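Local coordinates for Non-structural protein NS2 (Bluetongue virus, PDB 1UTY) that binds single-stranded RNA as a viral non-structural protein, of which this chain is the RNA-binding domain, at residues P33-K38 with V43-V48; F8-F13 with G71-S76; A105-V108 with V113-D116. All coordinates share one frame; numbering follows the deposited sequence.

Contact 1: P33-K38 with V43-V48; sequences PYCQIK and VAFKPV
The shortest polar bond between P33-K38 and V43-V48 runs from Q36 N to K46 O, at 2.7 Å. The same two residues are joined again through K46 N and Q36 O, and Y34 with V48 and K38 with A44 are doubly bonded in the same way, which makes six bonds in all. P47, which has no N-H to give, falls opposite C35 at a non-hydrogen-bonded pair; its CA makes a C-H···O contact of 3.2 Å to Y34 O. With strand axes 4.3 Å apart at 154°, this is a regular antiparallel beta hairpin, and 44-48 is an outermost strand of the sheet within the chain. On the face carrying C35, I37, F45 and P47, the sulfur of C35 sits over one face of the F45 ring, 3.6 Å from SG to the ring centroid and 21° off the normal. Each of the two residues holds its first side-chain atom beyond CB anti to its own backbone N, which lets them meet diagonally, between successive non-hydrogen-bonded pairs. Helix 22-29 covers this side through C23 and I26. On the other face V48 CG2 lies 3.8 Å from Q36 CB and 4.0 Å from Y34 CB, while A44 CB meets K38 CB at 3.8 Å. The extended Q36 chain delivers NE2 to N11 OD1, and Y34 OH reaches P145 O of the second subunit.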
ATOM      1  N   PRO A  33      12.948  22.804  -4.385  1.00 19.99           N
ATOM      2  CA  PRO A  33      13.024  21.334  -4.417  1.00 20.23           C
ATOM      3  C   PRO A  33      11.646  20.656  -4.325  1.00 20.51           C
ATOM      4  O   PRO A  33      11.410  19.695  -5.052  1.00 20.77           O
ATOM      5  CB  PRO A  33      13.923  20.974  -3.221  1.00 19.71           C
ATOM      6  CG  PRO A  33      14.066  22.225  -2.387  1.00 20.01           C
ATOM      7  CD  PRO A  33      13.515  23.385  -3.154  1.00 20.14           C
ATOM      8  N   TYR A  34      10.737  21.160  -3.493  1.00 20.89           N
ATOM      9  CA  TYR A  34       9.439  20.488  -3.317  1.00 21.26           C
ATOM     10  C   TYR A  34       8.264  21.223  -3.924  1.00 21.48           C
ATOM     11  O   TYR A  34       8.294  22.455  -4.083  1.00 21.05           O
ATOM     12  CB  TYR A  34       9.132  20.243  -1.838  1.00 20.77           C
ATOM     13  CG  TYR A  34      10.245  19.541  -1.121  1.00 21.12           C
ATOM     14  CD1 TYR A  34      10.343  18.145  -1.132  1.00 20.35           C
ATOM     15  CD2 TYR A  34      11.218  20.272  -0.432  1.00 21.27           C
ATOM     16  CE1 TYR A  34      11.403  17.490  -0.467  1.00 19.99           C
ATOM     17  CE2 TYR A  34      12.273  19.629   0.223  1.00 20.00           C
ATOM     18  CZ  TYR A  34      12.356  18.245   0.210  1.00 18.96           C
ATOM     19  OH  TYR A  34      13.405  17.632   0.861  1.00 18.26           O
ATOM     20  N   CYS A  35       7.218  20.456  -4.240  1.00 21.50           N
ATOM     21  CA  CYS A  35       5.905  21.046  -4.399  1.00 22.08           C
ATOM     22  C   CYS A  35       5.009  20.634  -3.242  1.00 22.27           C
ATOM     23  O   CYS A  35       4.685  19.442  -3.094  1.00 23.12           O
ATOM     24  CB  CYS A  35       5.275  20.668  -5.734  1.00 22.39           C
ATOM     25  SG  CYS A  35       3.827  21.671  -6.097  1.00 24.43           S
ATOM     26  N   GLN A  36       4.618  21.600  -2.414  1.00 21.69           N
ATOM     27  CA  GLN A  36       3.691  21.306  -1.326  1.00 21.89           C
ATOM     28  C   GLN A  36       2.241  21.152  -1.812  1.00 22.20           C
ATOM     29  O   GLN A  36       1.701  22.043  -2.502  1.00 22.04           O
ATOM     30  CB  GLN A  36       3.757  22.372  -0.234  1.00 21.50           C
ATOM     31  CG  GLN A  36       2.756  22.162   0.899  1.00 22.88           C
ATOM     32  CD  GLN A  36       2.747  23.322   1.914  1.00 24.61           C
ATOM     33  OE1 GLN A  36       3.170  24.433   1.596  1.00 26.68           O
ATOM     34  NE2 GLN A  36       2.252  23.065   3.114  1.00 21.40           N
ATOM     35  N   ILE A  37       1.624  20.021  -1.439  1.00 21.89           N
ATOM     36  CA  ILE A  37       0.183  19.828  -1.569  1.00 21.38           C
ATOM     37  C   ILE A  37      -0.455  19.738  -0.189  1.00 21.54           C
ATOM     38  O   ILE A  37      -0.162  18.837   0.582  1.00 21.18           O
ATOM     39  CB  ILE A  37      -0.140  18.562  -2.396  1.00 21.70           C
ATOM     40  CG1 ILE A  37       0.607  18.623  -3.732  1.00 20.58           C
ATOM     41  CG2 ILE A  37      -1.665  18.424  -2.599  1.00 19.30           C
ATOM     42  CD1 ILE A  37       0.530  17.345  -4.523  1.00 20.97           C
ATOM     43  N   LYS A  38      -1.320  20.696   0.112  1.00 22.03           N
ATOM     44  CA  LYS A  38      -2.018  20.745   1.385  1.00 22.41           C
ATOM     45  C   LYS A  38      -3.475  20.366   1.173  1.00 22.83           C
ATOM     46  O   LYS A  38      -4.165  20.978   0.358  1.00 22.47           O
ATOM     47  CB  LYS A  38      -1.925  22.132   2.001  1.00 22.22           C
ATOM     48  CG  LYS A  38      -2.572  22.239   3.380  1.00 22.31           C
ATOM     49  CD  LYS A  38      -2.016  23.432   4.163  1.00 22.64           C
ATOM     50  CE  LYS A  38      -2.751  24.719   3.819  1.00 23.60           C
ATOM     51  NZ  LYS A  38      -2.149  25.925   4.506  1.00 23.10           N
ATOM     52  N   VAL A  43      -6.788  24.468   1.398  1.00 17.12           N
ATOM     53  CA  VAL A  43      -5.966  23.753   0.427  1.00 17.00           C
ATOM     54  C   VAL A  43      -4.848  24.639  -0.094  1.00 16.72           C
ATOM     55  O   VAL A  43      -4.924  25.870  -0.005  1.00 16.63           O
ATOM     56  CB  VAL A  43      -6.819  23.162  -0.712  1.00 17.29           C
ATOM     57  CG1 VAL A  43      -8.066  22.493  -0.119  1.00 16.80           C
ATOM     58  CG2 VAL A  43      -7.215  24.244  -1.729  1.00 18.39           C
ATOM     59  N   ALA A  44      -3.790  24.021  -0.603  1.00 17.03           N
ATOM     60  CA  ALA A  44      -2.678  24.788  -1.155  1.00 17.83           C
ATOM     61  C   ALA A  44      -1.867  24.006  -2.156  1.00 18.67           C
ATOM     62  O   ALA A  44      -1.689  22.803  -2.029  1.00 19.39           O
ATOM     63  CB  ALA A  44      -1.757  25.364  -0.028  1.00 17.08           C
ATOM     64  N   PHE A  45      -1.360  24.713  -3.153  1.00 19.70           N
ATOM     65  CA  PHE A  45      -0.373  24.172  -4.069  1.00 20.94           C
ATOM     66  C   PHE A  45       0.743  25.213  -4.031  1.00 20.75           C
ATOM     67  O   PHE A  45       0.505  26.382  -4.306  1.00 20.25           O
ATOM     68  CB  PHE A  45      -1.006  24.004  -5.461  1.00 21.65           C
ATOM     69  CG  PHE A  45      -0.056  23.519  -6.539  1.00 25.85           C
ATOM     70  CD1 PHE A  45       0.809  24.404  -7.185  1.00 30.39           C
ATOM     71  CD2 PHE A  45      -0.054  22.187  -6.941  1.00 29.50           C
ATOM     72  CE1 PHE A  45       1.683  23.957  -8.201  1.00 32.53           C
ATOM     73  CE2 PHE A  45       0.810  21.732  -7.946  1.00 30.59           C
ATOM     74  CZ  PHE A  45       1.674  22.616  -8.581  1.00 31.72           C
ATOM     75  N   LYS A  46       1.951  24.809  -3.639  1.00 21.41           N
ATOM     76  CA  LYS A  46       3.049  25.766  -3.548  1.00 22.08           C
ATOM     77  C   LYS A  46       4.417  25.124  -3.557  1.00 22.36           C
ATOM     78  O   LYS A  46       4.679  24.250  -2.740  1.00 22.85           O
ATOM     79  CB  LYS A  46       2.916  26.662  -2.300  1.00 22.34           C
ATOM     80  CG  LYS A  46       4.167  27.486  -2.026  1.00 22.51           C
ATOM     81  CD  LYS A  46       3.937  28.656  -1.082  1.00 24.35           C
ATOM     82  CE  LYS A  46       5.062  29.695  -1.227  1.00 24.44           C
ATOM     83  NZ  LYS A  46       5.017  30.780  -0.189  1.00 26.14           N
ATOM     84  N   PRO A  47       5.294  25.573  -4.465  1.00 22.75           N
ATOM     85  CA  PRO A  47       6.712  25.191  -4.442  1.00 22.27           C
ATOM     86  C   PRO A  47       7.376  25.706  -3.168  1.00 21.88           C
ATOM     87  O   PRO A  47       7.249  26.890  -2.867  1.00 21.72           O
ATOM     88  CB  PRO A  47       7.298  25.926  -5.658  1.00 22.15           C
ATOM     89  CG  PRO A  47       6.154  26.207  -6.518  1.00 23.17           C
ATOM     90  CD  PRO A  47       4.993  26.472  -5.597  1.00 22.65           C
ATOM     91  N   VAL A  48       8.048  24.826  -2.428  1.00 21.44           N
ATOM     92  CA  VAL A  48       8.688  25.216  -1.166  1.00 20.98           C
ATOM     93  C   VAL A  48      10.097  24.643  -0.993  1.00 21.07           C
ATOM     94  O   VAL A  48      10.492  23.710  -1.699  1.00 20.97           O
ATOM     95  CB  VAL A  48       7.826  24.854   0.063  1.00 21.00           C
ATOM     96  CG1 VAL A  48       6.612  25.749   0.130  1.00 19.74           C
ATOM     97  CG2 VAL A  48       7.447  23.360   0.057  1.00 19.23           C
TER

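Contact 2: F8-F13 with G71-S76; sequences FTKNIF and GQDIIS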
ATOM      1  N   PHE A   8      -8.748  16.132   9.635  1.00 31.04           N
ATOM      2  CA  PHE A   8      -7.482  16.899   9.867  1.00 30.76           C
ATOM      3  C   PHE A   8      -6.717  17.131   8.553  1.00 29.94           C
ATOM      4  O   PHE A   8      -6.977  16.470   7.536  1.00 30.53           O
ATOM      5  CB  PHE A   8      -6.600  16.210  10.934  1.00 30.89           C
ATOM      6  N   THR A   9      -5.789  18.079   8.599  1.00 28.74           N
ATOM      7  CA  THR A   9      -5.045  18.574   7.446  1.00 27.85           C
ATOM      8  C   THR A   9      -3.835  17.684   7.137  1.00 27.53           C
ATOM      9  O   THR A   9      -3.076  17.341   8.042  1.00 27.59           O
ATOM     10  CB  THR A   9      -4.564  20.029   7.780  1.00 27.95           C
ATOM     11  OG1 THR A   9      -5.702  20.881   7.950  1.00 27.82           O
ATOM     12  CG2 THR A   9      -3.796  20.679   6.632  1.00 26.76           C
ATOM     13  N   LYS A  10      -3.635  17.336   5.868  1.00 26.63           N
ATOM     14  CA  LYS A  10      -2.415  16.634   5.464  1.00 26.16           C
ATOM     15  C   LYS A  10      -1.545  17.482   4.531  1.00 25.66           C
ATOM     16  O   LYS A  10      -2.055  18.149   3.617  1.00 25.34           O
ATOM     17  CB  LYS A  10      -2.732  15.285   4.803  1.00 26.45           C
ATOM     18  CG  LYS A  10      -3.529  14.279   5.672  1.00 27.69           C
ATOM     19  CD  LYS A  10      -2.741  13.765   6.889  1.00 29.09           C
ATOM     20  CE  LYS A  10      -3.682  13.393   8.050  1.00 31.57           C
ATOM     21  NZ  LYS A  10      -3.227  13.881   9.401  1.00 31.80           N
ATOM     22  N   ASN A  11      -0.231  17.427   4.765  1.00 24.70           N
ATOM     23  CA  ASN A  11       0.755  18.138   3.958  1.00 23.68           C
ATOM     24  C   ASN A  11       1.698  17.212   3.227  1.00 22.70           C
ATOM     25  O   ASN A  11       2.507  16.525   3.839  1.00 22.55           O
ATOM     26  CB  ASN A  11       1.566  19.084   4.838  1.00 24.20           C
ATOM     27  CG  ASN A  11       0.804  20.310   5.195  1.00 25.43           C
ATOM     28  OD1 ASN A  11       0.710  21.236   4.392  1.00 29.55           O
ATOM     29  ND2 ASN A  11       0.200  20.316   6.380  1.00 24.53           N
ATOM     30  N   ILE A  12       1.587  17.212   1.909  1.00 21.51           N
ATOM     31  CA  ILE A  12       2.381  16.352   1.064  1.00 20.98           C
ATOM     32  C   ILE A  12       3.360  17.244   0.310  1.00 20.63           C
ATOM     33  O   ILE A  12       2.971  18.236  -0.302  1.00 20.56           O
ATOM     34  CB  ILE A  12       1.454  15.515   0.113  1.00 21.20           C
ATOM     35  CG1 ILE A  12       0.520  14.625   0.938  1.00 21.01           C
ATOM     36  CG2 ILE A  12       2.251  14.594  -0.815  1.00 20.23           C
ATOM     37  CD1 ILE A  12      -0.859  15.202   1.109  1.00 24.50           C
ATOM     38  N   PHE A  13       4.632  16.893   0.414  1.00 19.68           N
ATOM     39  CA  PHE A  13       5.708  17.608  -0.225  1.00 19.52           C
ATOM     40  C   PHE A  13       6.266  16.687  -1.285  1.00 19.73           C
ATOM     41  O   PHE A  13       6.973  15.730  -0.979  1.00 19.65           O
ATOM     42  CB  PHE A  13       6.763  17.998   0.818  1.00 19.35           C
ATOM     43  CG  PHE A  13       6.215  18.890   1.917  1.00 18.54           C
ATOM     44  CD1 PHE A  13       6.215  20.274   1.767  1.00 16.31           C
ATOM     45  CD2 PHE A  13       5.659  18.332   3.074  1.00 16.42           C
ATOM     46  CE1 PHE A  13       5.684  21.111   2.767  1.00 18.38           C
ATOM     47  CE2 PHE A  13       5.130  19.138   4.084  1.00 18.49           C
ATOM     48  CZ  PHE A  13       5.132  20.548   3.931  1.00 17.90           C
ATOM     49  N   GLY A  71      -1.327   3.890   8.272  1.00 26.66           N
ATOM     50  CA  GLY A  71      -2.311   3.343   9.188  1.00 27.67           C
ATOM     51  C   GLY A  71      -3.713   3.666   8.731  1.00 28.25           C
ATOM     52  O   GLY A  71      -4.137   3.226   7.653  1.00 28.13           O
ATOM     53  N   GLN A  72      -4.416   4.455   9.539  1.00 28.80           N
ATOM     54  CA  GLN A  72      -5.779   4.875   9.221  1.00 29.60           C
ATOM     55  C   GLN A  72      -5.788   6.046   8.231  1.00 29.99           C
ATOM     56  O   GLN A  72      -6.764   6.237   7.510  1.00 30.83           O
ATOM     57  CB  GLN A  72      -6.542   5.246  10.505  1.00 29.96           C
ATOM     58  N   ASP A  73      -4.698   6.817   8.202  1.00 29.85           N
ATOM     59  CA  ASP A  73      -4.544   7.949   7.292  1.00 29.22           C
ATOM     60  C   ASP A  73      -4.066   7.473   5.928  1.00 28.33           C
ATOM     61  O   ASP A  73      -2.948   6.966   5.787  1.00 28.29           O
ATOM     62  CB  ASP A  73      -3.554   8.970   7.856  1.00 29.74           C
ATOM     63  CG  ASP A  73      -4.072   9.674   9.092  1.00 31.24           C
ATOM     64  OD1 ASP A  73      -5.300   9.682   9.334  1.00 33.49           O
ATOM     65  OD2 ASP A  73      -3.314  10.255   9.892  1.00 34.77           O
ATOM     66  N   ILE A  74      -4.928   7.633   4.929  1.00 27.02           N
ATOM     67  CA  ILE A  74      -4.635   7.230   3.554  1.00 25.62           C
ATOM     68  C   ILE A  74      -4.800   8.440   2.633  1.00 24.81           C
ATOM     69  O   ILE A  74      -5.884   9.032   2.564  1.00 24.70           O
ATOM     70  CB  ILE A  74      -5.564   6.064   3.125  1.00 25.61           C
ATOM     71  CG1 ILE A  74      -5.455   4.892   4.111  1.00 25.83           C
ATOM     72  CG2 ILE A  74      -5.190   5.566   1.773  1.00 25.12           C
ATOM     73  CD1 ILE A  74      -6.684   4.028   4.211  1.00 26.32           C
ATOM     74  N   ILE A  75      -3.722   8.807   1.945  1.00 23.61           N
ATOM     75  CA  ILE A  75      -3.739   9.929   1.001  1.00 22.91           C
ATOM     76  C   ILE A  75      -3.552   9.435  -0.437  1.00 22.31           C
ATOM     77  O   ILE A  75      -2.520   8.855  -0.759  1.00 21.84           O
ATOM     78  CB  ILE A  75      -2.653  10.972   1.367  1.00 23.08           C
ATOM     79  CG1 ILE A  75      -2.701  11.301   2.863  1.00 23.47           C
ATOM     80  CG2 ILE A  75      -2.853  12.252   0.564  1.00 21.83           C
ATOM     81  CD1 ILE A  75      -1.416  11.025   3.604  1.00 24.19           C
ATOM     82  N   SER A  76      -4.548   9.663  -1.288  1.00 21.73           N
ATOM     83  CA  SER A  76      -4.497   9.180  -2.670  1.00 22.21           C
ATOM     84  C   SER A  76      -4.218  10.330  -3.618  1.00 22.33           C
ATOM     85  O   SER A  76      -4.930  11.333  -3.601  1.00 22.59           O
ATOM     86  CB  SER A  76      -5.810   8.509  -3.085  1.00 21.95           C
ATOM     87  OG  SER A  76      -6.153   7.469  -2.199  1.00 23.11           O
TER
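Strands well separated in the order of one mixed beta sheet pack side chain to side chain where F8-F13 meets G71-S76, so the sheet must curl back on itself. The axes of strands 10-13 and 73-76 stay 9.7 Å apart and diverge by 48°, too far for backbone pairing, and no hydrogen bond joins them; the contact is made by side chains alone. At its buried end, I12 CD1 touches I75 CG2 at 3.6 Å. I12 CG1 approaches the same methyl at 4.1 Å, and the two side chains run antiparallel alongside one another. K10 extends the apolar strip: its CG lies 4.2 Å from I75 CG1, the lysine lying roughly perpendicular to the isoleucine. Beyond CG the lysine turns at chi2 (-67°) and again at chi4, and this bent path carries its end to D73. There K10 NZ and D73 OD2 are 3.7 Å apart, a long salt bridge that is probably a modest electrostatic attraction, with K10 CE equally close to the same oxygen. The charged pair thus lies at the more accessible end, and the isoleucines are buried. Strand 34-39 sends I39 against both I12 and I75. From strand 56-59, Y56 touches K10 and I75 while L58 packs on I12; I68 of strand 64-70 meets I75 from the neighbouring strand, and T88 lies beside K10.

Contact 3: A105-V108 with V113-D116; sequences ATRV and VMVD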
ATOM      1  N   ALA A 105      13.328  11.102  12.024  1.00 22.96           N
ATOM      2  CA  ALA A 105      13.646  12.138  12.984  1.00 22.92           C
ATOM      3  C   ALA A 105      14.554  13.148  12.274  1.00 22.82           C
ATOM      4  O   ALA A 105      15.638  12.803  11.800  1.00 22.94           O
ATOM      5  CB  ALA A 105      14.331  11.538  14.210  1.00 22.54           C
ATOM      6  N   THR A 106      14.090  14.387  12.168  1.00 22.70           N
ATOM      7  CA  THR A 106      14.840  15.415  11.462  1.00 22.65           C
ATOM      8  C   THR A 106      14.859  16.719  12.233  1.00 23.12           C
ATOM      9  O   THR A 106      14.299  16.818  13.327  1.00 22.88           O
ATOM     10  CB  THR A 106      14.252  15.685  10.046  1.00 22.37           C
ATOM     11  OG1 THR A 106      13.089  16.522  10.151  1.00 22.07           O
ATOM     12  CG2 THR A 106      13.730  14.432   9.399  1.00 22.04           C
ATOM     13  N   ARG A 107      15.525  17.706  11.632  1.00 23.79           N
ATOM     14  CA  ARG A 107      15.350  19.112  11.957  1.00 24.27           C
ATOM     15  C   ARG A 107      14.992  19.871  10.688  1.00 24.68           C
ATOM     16  O   ARG A 107      15.602  19.658   9.637  1.00 24.47           O
ATOM     17  CB  ARG A 107      16.624  19.691  12.550  1.00 24.35           C
ATOM     18  CG  ARG A 107      16.659  19.677  14.052  1.00 24.55           C
ATOM     19  CD  ARG A 107      18.011  20.012  14.610  1.00 24.71           C
ATOM     20  NE  ARG A 107      18.223  21.453  14.695  1.00 26.49           N
ATOM     21  CZ  ARG A 107      17.719  22.237  15.647  1.00 27.43           C
ATOM     22  NH1 ARG A 107      16.941  21.725  16.597  1.00 27.63           N
ATOM     23  NH2 ARG A 107      17.989  23.540  15.649  1.00 27.03           N
ATOM     24  N   VAL A 108      14.001  20.753  10.795  1.00 25.38           N
ATOM     25  CA  VAL A 108      13.499  21.523   9.660  1.00 26.13           C
ATOM     26  C   VAL A 108      13.048  22.934  10.052  1.00 27.13           C
ATOM     27  O   VAL A 108      12.694  23.195  11.216  1.00 27.15           O
ATOM     28  CB  VAL A 108      12.311  20.814   8.934  1.00 25.80           C
ATOM     29  CG1 VAL A 108      12.792  19.614   8.120  1.00 25.09           C
ATOM     30  CG2 VAL A 108      11.213  20.420   9.918  1.00 25.50           C
ATOM     31  N   VAL A 113      11.943  28.997  11.317  1.00 31.52           N
ATOM     32  CA  VAL A 113      12.761  28.636  12.495  1.00 31.21           C
ATOM     33  C   VAL A 113      13.065  27.129  12.548  1.00 30.99           C
ATOM     34  O   VAL A 113      12.220  26.301  12.159  1.00 30.81           O
ATOM     35  CB  VAL A 113      12.123  29.089  13.861  1.00 31.38           C
ATOM     36  CG1 VAL A 113      13.199  29.311  14.919  1.00 31.36           C
ATOM     37  CG2 VAL A 113      11.264  30.353  13.717  1.00 31.26           C
ATOM     38  N   MET A 114      14.261  26.788  13.041  1.00 30.41           N
ATOM     39  CA  MET A 114      14.745  25.400  13.081  1.00 30.03           C
ATOM     40  C   MET A 114      14.211  24.601  14.273  1.00 29.72           C
ATOM     41  O   MET A 114      14.480  24.937  15.432  1.00 29.77           O
ATOM     42  CB  MET A 114      16.280  25.344  13.057  1.00 29.93           C
ATOM     43  CG  MET A 114      16.932  25.809  11.743  1.00 30.31           C
ATOM     44  SD  MET A 114      16.723  24.726  10.275  1.00 31.30           S
ATOM     45  CE  MET A 114      16.662  23.094  10.991  1.00 31.63           C
ATOM     46  N   VAL A 115      13.465  23.537  13.975  1.00 29.38           N
ATOM     47  CA  VAL A 115      12.838  22.702  15.004  1.00 29.02           C
ATOM     48  C   VAL A 115      13.068  21.203  14.753  1.00 28.72           C
ATOM     49  O   VAL A 115      13.201  20.765  13.612  1.00 28.36           O
ATOM     50  CB  VAL A 115      11.302  22.990  15.143  1.00 29.17           C
ATOM     51  CG1 VAL A 115      10.746  22.414  16.449  1.00 29.48           C
ATOM     52  CG2 VAL A 115      10.992  24.500  15.065  1.00 28.94           C
ATOM     53  N   ASP A 116      13.136  20.434  15.838  1.00 28.46           N
ATOM     54  CA  ASP A 116      13.165  18.981  15.779  1.00 28.11           C
ATOM     55  C   ASP A 116      11.790  18.479  15.360  1.00 27.61           C
ATOM     56  O   ASP A 116      10.788  18.901  15.927  1.00 27.97           O
ATOM     57  CB  ASP A 116      13.516  18.429  17.148  1.00 28.42           C
ATOM     58  CG  ASP A 116      14.900  18.828  17.589  1.00 29.27           C
ATOM     59  OD1 ASP A 116      15.865  18.174  17.141  1.00 30.47           O
ATOM     60  OD2 ASP A 116      15.121  19.773  18.377  1.00 30.48           O
TER
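R107 and D116 face each other at a non-hydrogen-bonded pair and are linked by a salt bridge of 3.2 Å from R107 NH1 to D116 OD2. The carboxylate comes at the edge of the guanidinium, near its plane; the planes of the two groups are 60° apart, and OD2 alone comes within salt-bridge distance of NH1. The arginine reaches this position through two torsions. Its chi1 of -95°, away from the usual staggered values, sets CG 3.5 Å from D116 OD1, and the bend at chi3 (84°) then swings the guanidinium to OD2. M114 packs against the same guanidinium: its CB lies 3.6 Å from R107 NH2, and its carbonyl carbon is over one guanidinium face. Successive bends at chi2 and chi3 then lead the methionine back across the opposite strand, where CE rests 3.5 Å from V108 N and 3.7 Å from R107 CB. Backbone pairing is carried by V108 and V115, whose reciprocal bonds (V108 N to V115 O and V115 N to V108 O) both measure 2.9 Å; V115 O also receives a C-H···O contact from R107 CA. These features identify an antiparallel beta hairpin of strands 97-110 and 113-123, and V108 further packs on A117 and on the loop residues N50 and P53. At R107 a strand of the second subunit adds itself antiparallel, continuing the sheet across the dimer interface, and S150 of that subunit makes weak hydrogen bonds to T106 O and D116 OD1.

How the contacts relate
Strand 10-15, near the start of the modelled chain, opens contact 2, which closes only at 71-76, after 57 intervening residues. Contact 1 nests within that span as a short hairpin, and the two touch directly because 10-15 is the sheet neighbour of 34-39; their centres are about 14 Å apart. Contact 3 follows in series, a second local hairpin that crosses neither of the others and whose centre lies about 19 Å and 20 Å from those of contacts 1 and 2. One mixed sheet holds all three: contact 1 at one edge, contact 2 between strands distant in its order, contact 3 on its long strands. Each also reaches the second subunit.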